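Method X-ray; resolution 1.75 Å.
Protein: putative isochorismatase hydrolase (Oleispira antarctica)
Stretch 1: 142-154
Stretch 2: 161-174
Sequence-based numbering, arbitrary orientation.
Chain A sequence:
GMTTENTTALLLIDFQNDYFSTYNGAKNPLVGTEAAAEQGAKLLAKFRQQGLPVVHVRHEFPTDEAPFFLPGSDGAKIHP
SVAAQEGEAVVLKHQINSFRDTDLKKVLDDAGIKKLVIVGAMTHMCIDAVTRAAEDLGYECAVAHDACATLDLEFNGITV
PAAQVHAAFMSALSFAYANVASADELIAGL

Stretch 1 142-154: AVAHDACATLDLE
Stretch 2 (161-174) PAAQVHAAFMSALS

Stretch 2 is a single helix, residues 162-173, lying against an extended but bent stretch 1. Strand 142-144 enters the contact, two overlapping type I turns (Ala 144 to Ala 147, Ala 147 N to Ala 144 O 3.0 Å, and His 145 to Cys 148) take the chain round a corner, and it then runs extended through Cys 148 and Thr 150 to strand 153-154. The directions are opposed: Asp 152 pairs with Ala 162 (CA to CA 4.3 Å) and His 145 with Met 170 (CA to CA 6.9 Å), so the separation widens toward the C-terminal part of the helix. Together they bury 572 Å².

Pro 161 (phi/psi -62/156) occupies the N-cap position, and its O accepts from Val 165 N at 3.0 Å. The free amide at the start of the helix is taken by a side chain: Ala 162 N donates to Asp 152 OD1 at 2.7 Å, with an angle of 150° at the hydrogen. Asp 152 reaches it with chi1 m (-68°) and chi2 -4°. Here the backbones come close, and the CB of Ala 162, whose CA-to-CB bond points sideways, lies 3.6 Å from Leu 151 C.

One turn on, Val 165 (chi1 t) points toward stretch 1. Its CG1 lies 4.0 Å from Leu 153 CD1, an apolar contact, and 3.6 Å from Thr 150 OG1; its CG2 is 3.7 Å from Leu 151 O.

His 166 (chi1 t, chi2 83°) supplies the second direct hydrogen bond. Its NE2 donates to His 145 O at 2.8 Å, but the 129° angle makes the bond weak. His 145 O lies at the ring edge, near its plane, as does Thr 150 CG2, which is 3.8 Å from His 166 CB; Thr 150 has chi1 t. His 166 CE1 approaches Cys 148 O at 3.4 Å. Water 1 links the two imidazoles, 2.8 Å from His 145 ND1 and 3.1 Å from His 166 NE2, while His 145 (chi1 p, chi2 80°) leads its ring away from the helix.

Met 170, a selenomethionine, has chi1 m, chi2 m and chi3 t. This conformation lays its flexible, apolar end into the bend: CE is 3.6 Å from both Cys 148 CB and His 145 CA, and SE is 3.8 Å from Val 143 CG1. Cys 148 has chi1 m and Val 143 chi1 t. Leu 173 (m, t) completes the apolar contact, its CD1 4.4 Å from Val 143 CG2, before Ser 174 leaves helical phi/psi.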

ATOM      1  N   ALA A 142      -7.997   7.761  -1.883  1.00 58.00           N
ATOM      2  CA  ALA A 142      -8.805   6.645  -2.309  1.00 57.38           C
ATOM      3  C   ALA A 142      -8.016   5.393  -1.969  1.00 55.38           C
ATOM      4  O   ALA A 142      -6.789   5.437  -1.863  1.00 55.54           O
ATOM      5  CB  ALA A 142      -9.083   6.733  -3.802  1.00 61.29           C
ATOM      6  N   VAL A 143      -8.727   4.281  -1.839  1.00 54.50           N
ATOM      7  CA  VAL A 143      -8.137   3.007  -1.516  1.00 52.37           C
ATOM      8  C   VAL A 143      -8.778   2.014  -2.464  1.00 53.98           C
ATOM      9  O   VAL A 143     -10.010   1.941  -2.563  1.00 54.48           O
ATOM     10  CB  VAL A 143      -8.342   2.622  -0.013  1.00 51.28           C
ATOM     11  CG1 VAL A 143      -7.690   1.301   0.301  1.00 48.00           C
ATOM     12  CG2 VAL A 143      -7.817   3.716   0.925  1.00 49.74           C
ATOM     13  N   ALA A 144      -7.924   1.284  -3.215  1.00 53.15           N
ATOM     14  CA  ALA A 144      -8.431   0.277  -4.103  1.00 55.86           C
ATOM     15  C   ALA A 144      -8.580  -0.974  -3.255  1.00 54.61           C
ATOM     16  O   ALA A 144      -7.613  -1.622  -2.935  1.00 52.77           O
ATOM     17  CB  ALA A 144      -7.481   0.049  -5.272  1.00 57.66           C
ATOM     18  N   HIS A 145      -9.797  -1.325  -2.910  1.00 54.92           N
ATOM     19  CA  HIS A 145      -9.998  -2.327  -1.852  1.00 53.50           C
ATOM     20  C   HIS A 145      -9.548  -3.730  -2.243  1.00 53.68           C
ATOM     21  O   HIS A 145      -9.139  -4.522  -1.389  1.00 53.66           O
ATOM     22  CB  HIS A 145     -11.455  -2.352  -1.385  1.00 53.44           C
ATOM     23  CG  HIS A 145     -12.443  -2.658  -2.462  1.00 57.86           C
ATOM     24  ND1 HIS A 145     -12.699  -3.939  -2.900  1.00 59.63           N
ATOM     25  CD2 HIS A 145     -13.280  -1.850  -3.161  1.00 62.37           C
ATOM     26  CE1 HIS A 145     -13.623  -3.905  -3.850  1.00 63.57           C
ATOM     27  NE2 HIS A 145     -13.991  -2.648  -4.026  1.00 64.07           N
ATOM     28  N   ASP A 146      -9.618  -4.040  -3.540  1.00 55.67           N
ATOM     29  CA  ASP A 146      -9.219  -5.354  -4.039  1.00 55.50           C
ATOM     30  C   ASP A 146      -7.723  -5.424  -4.368  1.00 55.42           C
ATOM     31  O   ASP A 146      -7.249  -6.466  -4.841  1.00 56.28           O
ATOM     32  CB  ASP A 146     -10.106  -5.807  -5.211  1.00 58.49           C
ATOM     33  CG  ASP A 146     -10.149  -4.813  -6.362  1.00 59.99           C
ATOM     34  OD1 ASP A 146      -9.694  -3.671  -6.234  1.00 61.90           O
ATOM     35  OD2 ASP A 146     -10.682  -5.176  -7.408  1.00 67.45           O
ATOM     36  N   ALA A 147      -7.007  -4.317  -4.114  1.00 53.84           N
ATOM     37  CA  ALA A 147      -5.562  -4.248  -4.238  1.00 53.53           C
ATOM     38  C   ALA A 147      -4.858  -4.100  -2.888  1.00 50.50           C
ATOM     39  O   ALA A 147      -3.696  -3.665  -2.850  1.00 50.94           O
ATOM     40  CB  ALA A 147      -5.161  -3.081  -5.180  1.00 54.86           C
ATOM     41  N   CYS A 148      -5.526  -4.489  -1.795  1.00 48.90           N
ATOM     42  CA  CYS A 148      -4.900  -4.556  -0.492  1.00 45.37           C
ATOM     43  C   CYS A 148      -5.094  -5.965   0.111  1.00 45.41           C
ATOM     44  O   CYS A 148      -6.035  -6.701  -0.198  1.00 47.47           O
ATOM     45  CB  CYS A 148      -5.512  -3.492   0.465  1.00 45.04           C
ATOM     46  SG  CYS A 148      -5.322  -1.741  -0.100  1.00 46.79           S
ATOM     47  N   ALA A 149      -4.275  -6.296   1.079  1.00 44.34           N
ATOM     48  CA  ALA A 149      -4.316  -7.618   1.662  1.00 44.32           C
ATOM     49  C   ALA A 149      -4.076  -7.568   3.144  1.00 43.06           C
ATOM     50  O   ALA A 149      -3.352  -6.702   3.656  1.00 42.26           O
ATOM     51  CB  ALA A 149      -3.223  -8.503   0.994  1.00 45.18           C
ATOM     52  N   THR A 150      -4.641  -8.536   3.844  1.00 43.69           N
ATOM     53  CA  THR A 150      -4.402  -8.663   5.269  1.00 43.75           C
ATOM     54  C   THR A 150      -4.370 -10.170   5.600  1.00 44.84           C
ATOM     55  O   THR A 150      -4.106 -11.009   4.740  1.00 47.60           O
ATOM     56  CB  THR A 150      -5.490  -7.828   6.103  1.00 43.04           C
ATOM     57  OG1 THR A 150      -5.225  -7.850   7.512  1.00 45.57           O
ATOM     58  CG2 THR A 150      -6.910  -8.311   5.811  1.00 44.83           C
ATOM     59  N   LEU A 151      -4.597 -10.497   6.858  1.00 44.82           N
ATOM     60  CA  LEU A 151      -4.580 -11.844   7.345  1.00 46.68           C
ATOM     61  C   LEU A 151      -5.604 -12.063   8.468  1.00 47.07           C
ATOM     62  O   LEU A 151      -6.266 -11.119   8.967  1.00 44.02           O
ATOM     63  CB  LEU A 151      -3.169 -12.213   7.833  1.00 47.80           C
ATOM     64  CG  LEU A 151      -2.426 -11.194   8.730  1.00 47.15           C
ATOM     65  CD1 LEU A 151      -3.061 -10.808  10.023  1.00 51.82           C
ATOM     66  CD2 LEU A 151      -1.053 -11.863   8.996  1.00 50.73           C
ATOM     67  N   ASP A 152      -5.724 -13.319   8.873  1.00 49.58           N
ATOM     68  CA  ASP A 152      -6.634 -13.679   9.929  1.00 49.75           C
ATOM     69  C   ASP A 152      -6.099 -13.103  11.249  1.00 49.75           C
ATOM     70  O   ASP A 152      -4.893 -13.231  11.536  1.00 47.31           O
ATOM     71  CB  ASP A 152      -6.751 -15.203  10.089  1.00 53.84           C
ATOM     72  CG  ASP A 152      -7.424 -15.906   8.918  1.00 57.30           C
ATOM     73  OD1 ASP A 152      -7.899 -15.262   7.974  1.00 56.94           O
ATOM     74  OD2 ASP A 152      -7.429 -17.163   8.917  1.00 66.41           O
ATOM     75  N   LEU A 153      -7.005 -12.512  12.068  1.00 48.73           N
ATOM     76  CA  LEU A 153      -6.628 -11.979  13.389  1.00 49.14           C
ATOM     77  C   LEU A 153      -7.366 -12.699  14.500  1.00 51.67           C
ATOM     78  O   LEU A 153      -8.447 -13.244  14.285  1.00 53.77           O
ATOM     79  CB  LEU A 153      -6.883 -10.468  13.477  1.00 46.94           C
ATOM     80  CG  LEU A 153      -6.015  -9.582  12.571  1.00 47.22           C
ATOM     81  CD1 LEU A 153      -6.428  -8.145  12.769  1.00 40.75           C
ATOM     82  CD2 LEU A 153      -4.529  -9.756  12.847  1.00 45.89           C
ATOM     83  N   GLU A 154      -6.768 -12.714  15.688  1.00 52.75           N
ATOM     84  CA  GLU A 154      -7.418 -13.266  16.872  1.00 56.45           C
ATOM     85  C   GLU A 154      -7.317 -12.244  18.000  1.00 55.99           C
ATOM     86  O   GLU A 154      -6.301 -11.524  18.149  1.00 55.00           O
ATOM     87  CB  GLU A 154      -6.805 -14.629  17.271  1.00 59.04           C
ATOM     88  CG  GLU A 154      -7.466 -15.321  18.448  1.00 62.71           C
ATOM     89  CD  GLU A 154      -6.800 -14.992  19.788  1.00 64.64           C
ATOM     90  OE1 GLU A 154      -5.742 -14.299  19.779  1.00 65.08           O
ATOM     91  OE2 GLU A 154      -7.310 -15.460  20.839  1.00 70.32           O
ATOM     92  N   PRO A 161     -11.671 -14.004  10.456  1.00 53.47           N
ATOM     93  CA  PRO A 161     -10.991 -14.338   9.205  1.00 53.66           C
ATOM     94  C   PRO A 161     -10.593 -13.070   8.450  1.00 50.99           C
ATOM     95  O   PRO A 161     -11.180 -11.992   8.672  1.00 49.25           O
ATOM     96  CB  PRO A 161     -12.064 -15.086   8.427  1.00 57.52           C
ATOM     97  CG  PRO A 161     -13.053 -15.515   9.429  1.00 58.50           C
ATOM     98  CD  PRO A 161     -13.052 -14.526  10.485  1.00 55.91           C
ATOM     99  N   ALA A 162      -9.584 -13.202   7.602  1.00 49.31           N
ATOM    100  CA  ALA A 162      -9.064 -12.106   6.800  1.00 47.23           C
ATOM    101  C   ALA A 162     -10.126 -11.363   5.996  1.00 47.14           C
ATOM    102  O   ALA A 162     -10.075 -10.153   5.880  1.00 46.77           O
ATOM    103  CB  ALA A 162      -7.919 -12.659   5.836  1.00 46.53           C
ATOM    104  N   ALA A 163     -11.116 -12.055   5.456  1.00 50.40           N
ATOM    105  CA  ALA A 163     -12.156 -11.350   4.671  1.00 51.55           C
ATOM    106  C   ALA A 163     -12.937 -10.349   5.540  1.00 51.44           C
ATOM    107  O   ALA A 163     -13.394  -9.281   5.059  1.00 49.84           O
ATOM    108  CB  ALA A 163     -13.102 -12.331   4.062  1.00 54.79           C
ATOM    109  N   GLN A 164     -13.111 -10.713   6.810  1.00 53.18           N
ATOM    110  CA  GLN A 164     -13.862  -9.879   7.730  1.00 54.14           C
ATOM    111  C   GLN A 164     -13.007  -8.771   8.307  1.00 49.86           C
ATOM    112  O   GLN A 164     -13.505  -7.658   8.502  1.00 49.33           O
ATOM    113  CB  GLN A 164     -14.515 -10.710   8.800  1.00 56.33           C
ATOM    114  CG  GLN A 164     -15.834 -11.295   8.276  1.00 64.49           C
ATOM    115  CD  GLN A 164     -16.587 -11.986   9.353  1.00 73.72           C
ATOM    116  OE1 GLN A 164     -15.972 -12.537  10.262  1.00 79.86           O
ATOM    117  NE2 GLN A 164     -17.925 -11.986   9.271  1.00 75.00           N
ATOM    118  N   VAL A 165     -11.720  -9.050   8.517  1.00 47.87           N
ATOM    119  CA  VAL A 165     -10.779  -8.016   8.931  1.00 44.80           C
ATOM    120  C   VAL A 165     -10.783  -6.913   7.877  1.00 43.74           C
ATOM    121  O   VAL A 165     -11.032  -5.722   8.171  1.00 43.30           O
ATOM    122  CB  VAL A 165      -9.407  -8.593   9.118  1.00 45.70           C
ATOM    123  CG1 VAL A 165      -8.330  -7.477   9.309  1.00 42.44           C
ATOM    124  CG2 VAL A 165      -9.411  -9.743  10.243  1.00 46.40           C
ATOM    125  N   HIS A 166     -10.562  -7.341   6.647  1.00 43.90           N
ATOM    126  CA  HIS A 166     -10.550  -6.473   5.471  1.00 43.79           C
ATOM    127  C   HIS A 166     -11.821  -5.658   5.295  1.00 44.87           C
ATOM    128  O   HIS A 166     -11.779  -4.436   5.111  1.00 43.78           O
ATOM    129  CB  HIS A 166     -10.241  -7.360   4.230  1.00 44.68           C
ATOM    130  CG  HIS A 166      -9.962  -6.588   2.987  1.00 46.89           C
ATOM    131  ND1 HIS A 166      -8.719  -6.059   2.713  1.00 52.04           N
ATOM    132  CD2 HIS A 166     -10.726  -6.352   1.890  1.00 52.46           C
ATOM    133  CE1 HIS A 166      -8.743  -5.489   1.519  1.00 51.83           C
ATOM    134  NE2 HIS A 166      -9.946  -5.662   0.992  1.00 50.76           N
ATOM    135  N   ALA A 167     -12.966  -6.323   5.398  1.00 47.25           N
ATOM    136  CA  ALA A 167     -14.252  -5.662   5.252  1.00 47.87           C
ATOM    137  C   ALA A 167     -14.461  -4.580   6.349  1.00 46.69           C
ATOM    138  O   ALA A 167     -14.931  -3.481   6.069  1.00 46.38           O
ATOM    139  CB  ALA A 167     -15.348  -6.702   5.271  1.00 51.39           C
ATOM    140  N   ALA A 168     -14.092  -4.885   7.591  1.00 45.65           N
ATOM    141  CA  ALA A 168     -14.244  -3.924   8.697  1.00 43.84           C
ATOM    142  C   ALA A 168     -13.388  -2.680   8.470  1.00 41.83           C
ATOM    143  O   ALA A 168     -13.871  -1.548   8.630  1.00 43.13           O
ATOM    144  CB  ALA A 168     -13.901  -4.585  10.050  1.00 42.81           C
ATOM    145  N   PHE A 169     -12.127  -2.888   8.083  1.00 41.20           N
ATOM    146  CA  PHE A 169     -11.219  -1.766   7.889  1.00 40.33           C
ATOM    147  C   PHE A 169     -11.592  -0.927   6.680  1.00 40.78           C
ATOM    148  O   PHE A 169     -11.557   0.317   6.722  1.00 39.69           O
ATOM    149  CB  PHE A 169      -9.781  -2.241   7.849  1.00 40.07           C
ATOM    150  CG  PHE A 169      -9.168  -2.342   9.206  1.00 41.00           C
ATOM    151  CD1 PHE A 169      -9.248  -3.513   9.937  1.00 41.10           C
ATOM    152  CD2 PHE A 169      -8.509  -1.270   9.756  1.00 37.24           C
ATOM    153  CE1 PHE A 169      -8.731  -3.591  11.229  1.00 41.69           C
ATOM    154  CE2 PHE A 169      -7.908  -1.387  10.957  1.00 35.96           C
ATOM    155  CZ  PHE A 169      -8.065  -2.530  11.737  1.00 38.80           C
HETATM  156  N   MSE A 170     -12.007  -1.607   5.610  1.00 42.12           N
HETATM  157  CA  MSE A 170     -12.439  -0.910   4.410  1.00 44.45           C
HETATM  158  C   MSE A 170     -13.712  -0.117   4.700  1.00 45.08           C
HETATM  159  O   MSE A 170     -13.846   1.035   4.295  1.00 45.18           O
HETATM  160  CB  MSE A 170     -12.628  -1.889   3.263  1.00 46.74           C
HETATM  161  CG  MSE A 170     -11.349  -2.446   2.758  1.00 48.19           C
HETATM  162 SE   MSE A 170     -10.163  -1.097   1.988  1.00 56.22          SE
HETATM  163  CE  MSE A 170      -8.686  -2.317   1.554  1.00 42.24           C
ATOM    164  N   SER A 171     -14.631  -0.719   5.429  1.00 44.73           N
ATOM    165  CA  SER A 171     -15.842  -0.003   5.811  1.00 47.38           C
ATOM    166  C   SER A 171     -15.502   1.218   6.649  1.00 45.54           C
ATOM    167  O   SER A 171     -16.091   2.315   6.466  1.00 47.86           O
ATOM    168  CB  SER A 171     -16.763  -0.950   6.565  1.00 49.04           C
ATOM    169  OG  SER A 171     -17.980  -0.338   6.911  1.00 50.92           O
ATOM    170  N   ALA A 172     -14.580   1.052   7.595  1.00 44.43           N
ATOM    171  CA  ALA A 172     -14.199   2.137   8.496  1.00 42.96           C
ATOM    172  C   ALA A 172     -13.628   3.294   7.667  1.00 44.00           C
ATOM    173  O   ALA A 172     -14.031   4.456   7.852  1.00 42.63           O
ATOM    174  CB  ALA A 172     -13.185   1.674   9.516  1.00 41.86           C
ATOM    175  N   LEU A 173     -12.755   2.980   6.710  1.00 43.22           N
ATOM    176  CA  LEU A 173     -12.094   4.006   5.885  1.00 43.81           C
ATOM    177  C   LEU A 173     -13.065   4.663   4.875  1.00 46.89           C
ATOM    178  O   LEU A 173     -12.937   5.841   4.575  1.00 48.54           O
ATOM    179  CB  LEU A 173     -10.863   3.472   5.174  1.00 44.80           C
ATOM    180  CG  LEU A 173      -9.633   3.020   5.990  1.00 41.22           C
ATOM    181  CD1 LEU A 173      -8.567   2.339   5.076  1.00 40.06           C
ATOM    182  CD2 LEU A 173      -9.053   4.167   6.795  1.00 40.47           C
ATOM    183  N   SER A 174     -14.027   3.908   4.359  1.00 48.06           N
ATOM    184  CA  SER A 174     -14.915   4.407   3.304  1.00 51.03           C
ATOM    185  C   SER A 174     -15.737   5.626   3.797  1.00 52.82           C
ATOM    186  O   SER A 174     -16.250   5.612   4.873  1.00 51.80           O
ATOM    187  CB  SER A 174     -15.761   3.229   2.822  1.00 52.53           C
ATOM    188  OG  SER A 174     -16.839   3.604   2.001  1.00 57.12           O
TER
HETATM  189  O   HOH W   1     -11.964  -6.134  -1.372  1.00 57.01           O